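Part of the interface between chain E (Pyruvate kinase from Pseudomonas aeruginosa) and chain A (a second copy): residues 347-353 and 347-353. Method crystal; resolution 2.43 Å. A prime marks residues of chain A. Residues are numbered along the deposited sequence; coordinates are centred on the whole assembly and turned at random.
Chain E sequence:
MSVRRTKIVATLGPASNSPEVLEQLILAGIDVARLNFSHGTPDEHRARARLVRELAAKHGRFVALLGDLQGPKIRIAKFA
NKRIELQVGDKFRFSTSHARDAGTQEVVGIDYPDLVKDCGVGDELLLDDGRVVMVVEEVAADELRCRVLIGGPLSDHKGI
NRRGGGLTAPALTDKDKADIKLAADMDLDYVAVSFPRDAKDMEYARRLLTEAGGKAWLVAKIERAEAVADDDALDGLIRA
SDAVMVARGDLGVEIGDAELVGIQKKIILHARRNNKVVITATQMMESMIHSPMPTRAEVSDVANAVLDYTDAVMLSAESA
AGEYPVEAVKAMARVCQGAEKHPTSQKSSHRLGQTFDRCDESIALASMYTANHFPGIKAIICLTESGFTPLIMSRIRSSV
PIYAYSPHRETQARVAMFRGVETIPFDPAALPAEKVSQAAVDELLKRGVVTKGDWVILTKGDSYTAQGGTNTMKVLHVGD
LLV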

ATOM      1  N   LYS E 347     -10.281 -11.699   3.887  1.00 69.77           N
ATOM      2  CA  LYS E 347      -9.818 -10.690   2.934  1.00 72.58           C
ATOM      3  C   LYS E 347      -8.541 -11.101   2.246  1.00 68.21           C
ATOM      4  O   LYS E 347      -7.613 -11.550   2.903  1.00 66.91           O
ATOM      5  CB  LYS E 347      -9.642  -9.330   3.653  1.00 79.50           C
ATOM      6  CG  LYS E 347     -10.980  -8.768   4.178  1.00 89.43           C
ATOM      7  CD  LYS E 347     -11.823  -8.354   2.911  1.00 96.21           C
ATOM      8  CE  LYS E 347     -13.350  -8.586   2.909  1.00 93.99           C
ATOM      9  NZ  LYS E 347     -13.948  -7.759   3.965  1.00 97.02           N
ATOM     10  N   SER E 348      -8.492 -10.952   0.928  1.00 64.82           N
ATOM     11  CA  SER E 348      -7.350 -11.397   0.101  1.00 53.65           C
ATOM     12  C   SER E 348      -6.869 -10.238  -0.792  1.00 51.47           C
ATOM     13  O   SER E 348      -7.665  -9.364  -1.206  1.00 43.13           O
ATOM     14  CB  SER E 348      -7.763 -12.616  -0.758  1.00 49.87           C
ATOM     15  OG  SER E 348      -6.757 -13.011  -1.643  1.00 49.03           O
ATOM     16  N   SER E 349      -5.573 -10.244  -1.089  1.00 44.91           N
ATOM     17  CA  SER E 349      -5.012  -9.381  -2.129  1.00 50.45           C
ATOM     18  C   SER E 349      -5.165  -9.972  -3.562  1.00 51.72           C
ATOM     19  O   SER E 349      -4.874  -9.289  -4.550  1.00 57.49           O
ATOM     20  CB  SER E 349      -3.547  -9.085  -1.842  1.00 54.77           C
ATOM     21  OG  SER E 349      -2.756 -10.260  -1.974  1.00 64.97           O
ATOM     22  N   HIS E 350      -5.580 -11.234  -3.655  1.00 48.64           N
ATOM     23  CA  HIS E 350      -5.897 -11.890  -4.921  1.00 44.46           C
ATOM     24  C   HIS E 350      -4.749 -11.986  -5.935  1.00 47.62           C
ATOM     25  O   HIS E 350      -4.959 -11.959  -7.152  1.00 42.64           O
ATOM     26  CB  HIS E 350      -7.167 -11.338  -5.575  1.00 41.93           C
ATOM     27  CG  HIS E 350      -8.395 -11.599  -4.768  1.00 40.72           C
ATOM     28  ND1 HIS E 350      -8.942 -10.654  -3.940  1.00 40.76           N
ATOM     29  CD2 HIS E 350      -9.194 -12.691  -4.660  1.00 40.07           C
ATOM     30  CE1 HIS E 350     -10.020 -11.160  -3.339  1.00 38.25           C
ATOM     31  NE2 HIS E 350     -10.173 -12.392  -3.763  1.00 39.74           N
ATOM     32  N   ARG E 351      -3.538 -12.103  -5.387  1.00 50.72           N
ATOM     33  CA  ARG E 351      -2.320 -12.243  -6.175  1.00 52.57           C
ATOM     34  C   ARG E 351      -2.149 -11.135  -7.237  1.00 53.84           C
ATOM     35  O   ARG E 351      -1.631 -11.388  -8.339  1.00 46.71           O
ATOM     36  CB  ARG E 351      -2.278 -13.648  -6.805  1.00 50.85           C
ATOM     37  CG  ARG E 351      -2.292 -14.753  -5.754  1.00 50.62           C
ATOM     38  CD  ARG E 351      -2.259 -16.133  -6.391  1.00 49.09           C
ATOM     39  NE  ARG E 351      -1.940 -17.180  -5.392  1.00 51.07           N
ATOM     40  CZ  ARG E 351      -1.795 -18.469  -5.674  1.00 50.25           C
ATOM     41  NH1 ARG E 351      -1.904 -18.919  -6.934  1.00 50.20           N
ATOM     42  NH2 ARG E 351      -1.522 -19.311  -4.702  1.00 46.38           N
ATOM     43  N   LEU E 352      -2.583  -9.903  -6.873  1.00 52.47           N
ATOM     44  CA  LEU E 352      -2.401  -8.743  -7.732  1.00 49.37           C
ATOM     45  C   LEU E 352      -0.933  -8.554  -8.141  1.00 52.21           C
ATOM     46  O   LEU E 352      -0.012  -8.761  -7.330  1.00 54.69           O
ATOM     47  CB  LEU E 352      -2.870  -7.451  -7.040  1.00 48.29           C
ATOM     48  CG  LEU E 352      -4.135  -6.798  -7.587  1.00 53.60           C
ATOM     49  CD1 LEU E 352      -5.365  -7.727  -7.618  1.00 55.21           C
ATOM     50  CD2 LEU E 352      -4.433  -5.576  -6.730  1.00 52.28           C
ATOM     51  N   GLY E 353      -0.745  -8.191  -9.401  1.00 51.33           N
ATOM     52  CA  GLY E 353       0.581  -8.019  -9.972  1.00 53.77           C
ATOM     53  C   GLY E 353       1.266  -9.282 -10.451  1.00 54.91           C
ATOM     54  O   GLY E 353       2.282  -9.182 -11.109  1.00 62.29           O
TER
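Chain A, residues 347-353: KSSHRLG

The two copies meet here through a single leucine from each chain: no hydrogen bond crosses between the stretches, and Leu352 and Leu352′ together supply about two thirds of the 239 Å² buried, 77 Å² on chain E and 81 Å² on chain A. Their methyl groups touch at the centre, with Leu352 CD2 3.6 Å from Leu352′ CD2, an apolar contact between two copies of the same atom. Neither stretch contains regular helix or strand, so chain A lies on chain E as one irregular loop against another, with no helix or strand axes to cross.

The two loops have nearly the same backbone. Lys347′ and Ser348′ are extended, with phi/psi of -106/133 and -127/149. The chain turns at Ser349′ (-82/-10) and continues through His350′ (61/31) and Arg351′ (53/35), both with positive phi, before Leu352′ returns to an extended conformation at -55/139. A weak hydrogen bond from Leu352′ N to Ser349′ O, 3.3 Å, spans the turn, and a hydrogen bond from His350′ N to Ser348′ OG, 2.9 Å, braces its start; chain E repeats both, at the same lengths, between Leu352 N and Ser349 O and between His350 N and Ser348 OG. Gly353′ and Gly353 follow with phi of 83°, a value that by itself favours glycine.

The two stretches run antiparallel, and the register is reciprocal. Ser349 CA lies 7.4 Å from Leu352′ CA, and Leu352 CA lies 7.4 Å from Ser349′ CA, so the start of each turn faces the leucine at the end of the other. Leu352′ points toward chain E, and its CD2 approaches the backbone of the opposing turn, 3.5 Å from Ser349 O and 4.3 Å from Ser348 O. In the reverse direction, Leu352 CD2 lies 3.7 Å from Ser349′ O and 4.4 Å from Ser348′ O. These are packing contacts of a methyl group against carbonyl oxygens. The serine side chains of residue 349 point away, leaving main-chain atoms to meet the leucine.

The other methyl of each leucine reaches the opposing histidine. Leu352′ CD1 is 4.4 Å from His350 ND1, and Leu352 CD1 is 4.4 Å from His350′ CD2; both methyls approach the ring obliquely. Both histidines are buried, point toward the partner stretch and have chi1 in the m well, but chi2 is 98° in His350 and -82° in His350′. The two rings are therefore modelled about half a turn apart, which is why different ring atoms are nearest to equivalent methyls.

The two leucines share an unusual shape, with chi1 between wells at -110° in Leu352 and -108° in Leu352′, and chi2 in p. The lysines differ: Lys347′ is fully extended beyond chi1 and out of reach, whereas Lys347 bends at chi2 (m), and its end comes nearer to chain A without making contact. Arg351 and Arg351′ also stay out of reach, their guanidinium groups hydrogen-bonded elsewhere in the structure.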

ATOM      1  N   LYS A 347      -1.832  -1.143 -15.659  1.00 59.97           N
ATOM      2  CA  LYS A 347      -1.908  -1.780 -14.337  1.00 58.59           C
ATOM      3  C   LYS A 347      -3.109  -1.265 -13.554  1.00 53.52           C
ATOM      4  O   LYS A 347      -3.338  -0.050 -13.500  1.00 66.08           O
ATOM      5  CB  LYS A 347      -0.616  -1.542 -13.540  1.00 60.75           C
ATOM      6  CG  LYS A 347       0.627  -2.123 -14.187  1.00 71.47           C
ATOM      7  CD  LYS A 347       1.878  -1.726 -13.386  1.00 78.53           C
ATOM      8  CE  LYS A 347       3.180  -1.819 -14.179  1.00 81.01           C
ATOM      9  NZ  LYS A 347       4.268  -1.387 -13.274  1.00 79.92           N
ATOM     10  N   SER A 348      -3.871  -2.179 -12.961  1.00 44.07           N
ATOM     11  CA  SER A 348      -5.104  -1.853 -12.240  1.00 43.04           C
ATOM     12  C   SER A 348      -5.075  -2.442 -10.816  1.00 47.15           C
ATOM     13  O   SER A 348      -4.463  -3.481 -10.569  1.00 44.25           O
ATOM     14  CB  SER A 348      -6.337  -2.370 -13.027  1.00 40.06           C
ATOM     15  OG  SER A 348      -7.538  -2.141 -12.326  1.00 37.44           O
ATOM     16  N   SER A 349      -5.730  -1.747  -9.893  1.00 51.91           N
ATOM     17  CA  SER A 349      -6.026  -2.292  -8.565  1.00 53.49           C
ATOM     18  C   SER A 349      -7.293  -3.195  -8.545  1.00 54.19           C
ATOM     19  O   SER A 349      -7.572  -3.855  -7.550  1.00 56.00           O
ATOM     20  CB  SER A 349      -6.194  -1.159  -7.558  1.00 52.84           C
ATOM     21  OG  SER A 349      -7.374  -0.393  -7.838  1.00 56.94           O
ATOM     22  N   HIS A 350      -8.053  -3.198  -9.646  1.00 52.19           N
ATOM     23  CA  HIS A 350      -9.185  -4.097  -9.848  1.00 48.73           C
ATOM     24  C   HIS A 350     -10.320  -3.972  -8.840  1.00 51.95           C
ATOM     25  O   HIS A 350     -11.015  -4.943  -8.534  1.00 48.36           O
ATOM     26  CB  HIS A 350      -8.760  -5.560 -10.034  1.00 47.11           C
ATOM     27  CG  HIS A 350      -7.910  -5.785 -11.245  1.00 43.94           C
ATOM     28  ND1 HIS A 350      -8.394  -5.949 -12.534  1.00 42.50           N
ATOM     29  CD2 HIS A 350      -6.568  -5.790 -11.347  1.00 36.89           C
ATOM     30  CE1 HIS A 350      -7.387  -6.061 -13.351  1.00 41.67           C
ATOM     31  NE2 HIS A 350      -6.254  -5.995 -12.681  1.00 37.35           N
ATOM     32  N   ARG A 351     -10.489  -2.747  -8.331  1.00 53.04           N
ATOM     33  CA  ARG A 351     -11.530  -2.429  -7.365  1.00 50.26           C
ATOM     34  C   ARG A 351     -11.528  -3.347  -6.131  1.00 52.06           C
ATOM     35  O   ARG A 351     -12.588  -3.658  -5.583  1.00 52.54           O
ATOM     36  CB  ARG A 351     -12.892  -2.405  -8.077  1.00 49.13           C
ATOM     37  CG  ARG A 351     -12.945  -1.377  -9.205  1.00 50.36           C
ATOM     38  CD  ARG A 351     -14.294  -1.349  -9.895  1.00 49.26           C
ATOM     39  NE  ARG A 351     -14.459  -0.159 -10.747  1.00 50.51           N
ATOM     40  CZ  ARG A 351     -15.547   0.122 -11.454  1.00 51.47           C
ATOM     41  NH1 ARG A 351     -16.598  -0.712 -11.445  1.00 54.96           N
ATOM     42  NH2 ARG A 351     -15.610   1.244 -12.165  1.00 49.63           N
ATOM     43  N   LEU A 352     -10.320  -3.754  -5.703  1.00 52.19           N
ATOM     44  CA  LEU A 352     -10.158  -4.579  -4.503  1.00 50.95           C
ATOM     45  C   LEU A 352     -10.796  -3.932  -3.289  1.00 48.27           C
ATOM     46  O   LEU A 352     -10.714  -2.711  -3.101  1.00 47.64           O
ATOM     47  CB  LEU A 352      -8.688  -4.875  -4.196  1.00 53.71           C
ATOM     48  CG  LEU A 352      -8.215  -6.305  -4.451  1.00 61.76           C
ATOM     49  CD1 LEU A 352      -8.402  -6.792  -5.880  1.00 60.59           C
ATOM     50  CD2 LEU A 352      -6.731  -6.378  -4.110  1.00 68.87           C
ATOM     51  N   GLY A 353     -11.456  -4.765  -2.484  1.00 52.21           N
ATOM     52  CA  GLY A 353     -12.157  -4.307  -1.288  1.00 51.34           C
ATOM     53  C   GLY A 353     -13.545  -3.757  -1.526  1.00 51.74           C
ATOM     54  O   GLY A 353     -14.258  -3.533  -0.564  1.00 53.47           O
TER